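Uncharacterized protein (Wolinella succinogenes, PDB 3JYG) is of unknown function but belongs to the 6-pyruvoyl tetrahydropterin synthase family and carries a zinc ion bound by three histidines. Local coordinates at residues S141-R153 against V166-N180. Numbering follows the deposited sequence.
Sequences SESIASWLLELLR and VEFLETPKSRARVYN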
# COMPACT_ATOMS: atom_id res chain seq x y z
N SER A 141 0.92 -5.56 -17.26
CA SER A 141 0.25 -5.10 -16.05
C SER A 141 -0.58 -3.86 -16.25
O SER A 141 -1.70 -3.82 -15.78
CB SER A 141 1.27 -4.83 -14.96
OG SER A 141 1.86 -6.08 -14.67
N GLU A 142 -0.02 -2.84 -16.89
CA GLU A 142 -0.78 -1.58 -17.16
C GLU A 142 -1.98 -1.80 -18.07
O GLU A 142 -3.03 -1.19 -17.88
CB GLU A 142 0.12 -0.49 -17.79
CG GLU A 142 1.39 -0.16 -17.01
CD GLU A 142 2.61 -0.98 -17.46
OE1 GLU A 142 2.53 -2.25 -17.53
OE2 GLU A 142 3.66 -0.36 -17.73
N SER A 143 -1.86 -2.69 -19.06
CA SER A 143 -2.98 -2.88 -19.98
C SER A 143 -4.09 -3.64 -19.29
O SER A 143 -5.29 -3.36 -19.50
CB SER A 143 -2.54 -3.61 -21.25
OG SER A 143 -1.61 -2.82 -21.95
N ILE A 144 -3.71 -4.62 -18.47
CA ILE A 144 -4.71 -5.36 -17.66
C ILE A 144 -5.49 -4.47 -16.67
O ILE A 144 -6.75 -4.55 -16.57
CB ILE A 144 -4.04 -6.57 -16.97
CG1 ILE A 144 -3.65 -7.60 -18.07
CG2 ILE A 144 -4.97 -7.23 -15.90
CD1 ILE A 144 -2.67 -8.75 -17.56
N ALA A 145 -4.75 -3.64 -15.94
CA ALA A 145 -5.32 -2.66 -15.02
C ALA A 145 -6.31 -1.71 -15.75
O ALA A 145 -7.42 -1.54 -15.28
CB ALA A 145 -4.22 -1.84 -14.35
N SER A 146 -5.91 -1.16 -16.90
CA SER A 146 -6.82 -0.31 -17.72
C SER A 146 -8.08 -1.00 -18.18
O SER A 146 -9.15 -0.40 -18.18
CB SER A 146 -6.13 0.21 -19.00
OG SER A 146 -4.84 0.74 -18.68
N TRP A 147 -7.94 -2.26 -18.60
CA TRP A 147 -9.03 -3.05 -19.09
C TRP A 147 -10.04 -3.30 -17.95
O TRP A 147 -11.27 -3.12 -18.10
CB TRP A 147 -8.44 -4.40 -19.57
CG TRP A 147 -9.47 -5.34 -20.06
CD1 TRP A 147 -10.51 -5.06 -20.93
CD2 TRP A 147 -9.61 -6.71 -19.69
NE1 TRP A 147 -11.31 -6.20 -21.09
CE2 TRP A 147 -10.77 -7.22 -20.34
CE3 TRP A 147 -8.86 -7.57 -18.87
CZ2 TRP A 147 -11.16 -8.54 -20.23
CZ3 TRP A 147 -9.27 -8.89 -18.73
CH2 TRP A 147 -10.42 -9.36 -19.41
N LEU A 148 -9.52 -3.65 -16.77
CA LEU A 148 -10.42 -3.94 -15.65
C LEU A 148 -11.05 -2.66 -15.12
O LEU A 148 -12.22 -2.65 -14.71
CB LEU A 148 -9.69 -4.73 -14.54
CG LEU A 148 -9.13 -6.10 -14.94
CD1 LEU A 148 -8.23 -6.63 -13.82
CD2 LEU A 148 -10.23 -7.12 -15.29
N LEU A 149 -10.28 -1.56 -15.11
CA LEU A 149 -10.88 -0.25 -14.87
C LEU A 149 -12.07 0.04 -15.84
O LEU A 149 -13.17 0.43 -15.39
CB LEU A 149 -9.81 0.88 -14.93
CG LEU A 149 -10.34 2.31 -14.73
CD1 LEU A 149 -10.98 2.53 -13.38
CD2 LEU A 149 -9.19 3.30 -14.92
N GLU A 150 -11.88 -0.19 -17.14
CA GLU A 150 -13.00 0.05 -18.09
C GLU A 150 -14.19 -0.81 -17.74
O GLU A 150 -15.35 -0.34 -17.76
CB GLU A 150 -12.64 -0.29 -19.53
CG GLU A 150 -11.57 0.52 -20.11
CD GLU A 150 -11.62 0.49 -21.66
OE1 GLU A 150 -11.88 -0.59 -22.25
OE2 GLU A 150 -11.42 1.55 -22.27
N LEU A 151 -13.92 -2.07 -17.43
CA LEU A 151 -14.97 -3.01 -17.13
C LEU A 151 -15.79 -2.52 -15.89
O LEU A 151 -17.03 -2.50 -15.90
CB LEU A 151 -14.34 -4.40 -16.92
CG LEU A 151 -15.24 -5.54 -16.46
CD1 LEU A 151 -16.46 -5.59 -17.39
CD2 LEU A 151 -14.45 -6.83 -16.56
N LEU A 152 -15.08 -2.10 -14.85
CA LEU A 152 -15.71 -1.67 -13.61
C LEU A 152 -16.43 -0.36 -13.83
O LEU A 152 -17.56 -0.20 -13.39
CB LEU A 152 -14.67 -1.52 -12.48
CG LEU A 152 -14.08 -2.84 -11.97
CD1 LEU A 152 -12.70 -2.61 -11.41
CD2 LEU A 152 -15.00 -3.45 -10.90
N ARG A 153 -15.81 0.59 -14.52
CA ARG A 153 -16.54 1.86 -14.77
C ARG A 153 -17.88 1.65 -15.44
O ARG A 153 -18.84 2.35 -15.11
CB ARG A 153 -15.71 2.88 -15.55
CG ARG A 153 -14.58 3.50 -14.73
CD ARG A 153 -13.64 4.26 -15.64
NE ARG A 153 -14.26 5.50 -16.10
CZ ARG A 153 -13.76 6.34 -17.02
NH1 ARG A 153 -12.59 6.09 -17.66
NH2 ARG A 153 -14.47 7.42 -17.32
N VAL A 166 -7.71 1.39 -10.35
CA VAL A 166 -7.49 -0.05 -10.22
C VAL A 166 -5.99 -0.28 -10.20
O VAL A 166 -5.26 0.32 -10.98
CB VAL A 166 -8.05 -0.75 -11.43
CG1 VAL A 166 -7.60 -2.22 -11.50
CG2 VAL A 166 -9.56 -0.64 -11.42
N GLU A 167 -5.53 -1.12 -9.29
CA GLU A 167 -4.13 -1.52 -9.27
C GLU A 167 -4.04 -2.96 -9.78
O GLU A 167 -4.91 -3.80 -9.52
CB GLU A 167 -3.54 -1.48 -7.85
CG GLU A 167 -3.59 -0.11 -7.18
CD GLU A 167 -2.97 -0.15 -5.79
OE1 GLU A 167 -3.72 0.05 -4.81
OE2 GLU A 167 -1.74 -0.43 -5.69
N PHE A 168 -2.97 -3.24 -10.50
CA PHE A 168 -2.66 -4.62 -10.86
C PHE A 168 -1.20 -4.95 -10.52
O PHE A 168 -0.27 -4.33 -11.06
CB PHE A 168 -3.04 -4.93 -12.31
CG PHE A 168 -2.85 -6.38 -12.67
CD1 PHE A 168 -3.78 -7.35 -12.26
CD2 PHE A 168 -1.70 -6.78 -13.35
CE1 PHE A 168 -3.57 -8.73 -12.55
CE2 PHE A 168 -1.48 -8.17 -13.64
CZ PHE A 168 -2.45 -9.12 -13.27
N LEU A 169 -1.04 -5.87 -9.56
CA LEU A 169 0.27 -6.33 -9.12
C LEU A 169 0.68 -7.54 -9.97
O LEU A 169 -0.01 -8.58 -10.01
CB LEU A 169 0.29 -6.63 -7.60
CG LEU A 169 0.13 -5.58 -6.48
CD1 LEU A 169 -1.13 -4.79 -6.62
CD2 LEU A 169 0.15 -6.21 -5.06
N GLU A 170 1.78 -7.38 -10.70
CA GLU A 170 2.32 -8.40 -11.56
C GLU A 170 3.19 -9.36 -10.69
O GLU A 170 3.27 -10.58 -10.94
CB GLU A 170 3.21 -7.71 -12.58
CG GLU A 170 3.89 -8.61 -13.54
CD GLU A 170 4.93 -7.85 -14.32
OE1 GLU A 170 4.56 -6.83 -14.98
OE2 GLU A 170 6.11 -8.28 -14.27
N THR A 171 3.90 -8.77 -9.72
CA THR A 171 4.70 -9.50 -8.75
C THR A 171 4.53 -8.81 -7.37
O THR A 171 3.96 -7.70 -7.29
CB THR A 171 6.21 -9.58 -9.15
OG1 THR A 171 6.85 -8.32 -8.95
CG2 THR A 171 6.41 -10.06 -10.60
N PRO A 172 4.98 -9.45 -6.28
CA PRO A 172 4.81 -8.71 -5.04
C PRO A 172 5.65 -7.44 -5.10
O PRO A 172 5.37 -6.49 -4.39
CB PRO A 172 5.35 -9.67 -3.98
CG PRO A 172 6.40 -10.49 -4.73
CD PRO A 172 5.67 -10.75 -6.04
N LYS A 173 6.62 -7.40 -6.01
CA LYS A 173 7.55 -6.29 -6.07
C LYS A 173 7.21 -5.20 -7.07
O LYS A 173 7.84 -4.16 -7.07
CB LYS A 173 8.94 -6.81 -6.46
CG LYS A 173 10.03 -6.25 -5.65
CD LYS A 173 10.13 -7.07 -4.36
CE LYS A 173 10.91 -6.34 -3.26
NZ LYS A 173 10.56 -6.94 -1.93
N SER A 174 6.25 -5.44 -7.95
CA SER A 174 6.05 -4.51 -9.05
C SER A 174 4.59 -4.47 -9.43
O SER A 174 3.90 -5.53 -9.50
CB SER A 174 6.91 -4.93 -10.23
OG SER A 174 6.49 -6.19 -10.73
N ARG A 175 4.11 -3.25 -9.67
CA ARG A 175 2.70 -3.05 -9.90
C ARG A 175 2.38 -1.81 -10.71
O ARG A 175 3.19 -0.89 -10.81
CB ARG A 175 1.97 -3.00 -8.57
CG ARG A 175 2.44 -1.92 -7.65
CD ARG A 175 2.02 -2.31 -6.23
NE ARG A 175 2.60 -1.41 -5.24
CZ ARG A 175 3.68 -1.65 -4.50
NH1 ARG A 175 4.07 -0.71 -3.65
NH2 ARG A 175 4.35 -2.81 -4.58
N ALA A 176 1.20 -1.84 -11.30
CA ALA A 176 0.67 -0.78 -12.12
C ALA A 176 -0.58 -0.26 -11.45
O ALA A 176 -1.23 -0.94 -10.66
CB ALA A 176 0.34 -1.29 -13.49
N ARG A 177 -0.92 0.98 -11.78
CA ARG A 177 -2.11 1.59 -11.27
C ARG A 177 -2.60 2.49 -12.41
O ARG A 177 -1.79 3.10 -13.16
CB ARG A 177 -1.79 2.38 -10.01
CG ARG A 177 -3.02 2.80 -9.16
CD ARG A 177 -2.65 3.20 -7.73
NE ARG A 177 -3.86 3.47 -6.98
CZ ARG A 177 -3.94 3.67 -5.68
NH1 ARG A 177 -2.86 3.56 -4.90
NH2 ARG A 177 -5.12 3.94 -5.14
N VAL A 178 -3.91 2.46 -12.61
CA VAL A 178 -4.52 3.39 -13.53
C VAL A 178 -5.60 4.18 -12.77
O VAL A 178 -6.48 3.59 -12.14
CB VAL A 178 -5.09 2.66 -14.77
CG1 VAL A 178 -5.78 3.68 -15.70
CG2 VAL A 178 -3.97 1.87 -15.55
N TYR A 179 -5.51 5.51 -12.85
CA TYR A 179 -6.35 6.41 -12.13
C TYR A 179 -7.42 6.95 -13.06
O TYR A 179 -7.12 7.44 -14.15
CB TYR A 179 -5.53 7.60 -11.60
CG TYR A 179 -4.77 7.28 -10.36
CD1 TYR A 179 -5.41 7.25 -9.11
CD2 TYR A 179 -3.41 7.00 -10.41
CE1 TYR A 179 -4.68 6.94 -7.93
CE2 TYR A 179 -2.70 6.70 -9.25
CZ TYR A 179 -3.34 6.66 -8.05
OH TYR A 179 -2.61 6.37 -6.94
N ASN A 180 -8.66 6.87 -12.59
CA ASN A 180 -9.78 7.43 -13.28
C ASN A 180 -9.86 8.89 -12.84
O ASN A 180 -10.58 9.25 -11.88
CB ASN A 180 -11.05 6.68 -12.92
CG ASN A 180 -12.26 7.24 -13.59
OD1 ASN A 180 -12.14 8.07 -14.48
ND2 ASN A 180 -13.44 6.83 -13.15
O HOH W 1 4.26 -5.28 -17.75
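Ser141, in the first turn of helix 141-153, donates its hydroxyl to Glu170 OE1 (OG to OE1 2.8 Å), meeting the carboxylate on its anti lone pair. A water molecule donates to the same oxygen and holds weakly to Ser141 N, and the Glu170 side chain lies about 4 Å from the bound zinc ion, placing the helix start beside the metal site. Further along the helix the middle of the interface is mostly apolar. Ile144 sets its CG2 methyl squarely over one face of the Phe168 ring, 3.8 Å from the centroid and 9° off the normal, a CH-pi contact. Ala145 CB settles between Phe168 CB and Val178 CG2. Leu149 turns its CG away from the backbone N (chi1 179°), which carries CD2 to 3.5 Å from Val178 CG1, while its CB packs on Val166 CG2. At the far end Asn180 OD1 sits over one face of the Arg153 guanidinium, 3.5 Å from its plane, while Asn180 ND2 is hydrogen-bonded to Val163 O. The helix packs on one face of the antiparallel pair 162-169 and 174-180, its axis 37° from strand 174-180; Leu148 and Leu152 extend the packing to strand 40-52, Leu152 also reaches helix 67-77, and strand 174-180 continues the sheet into a second subunit.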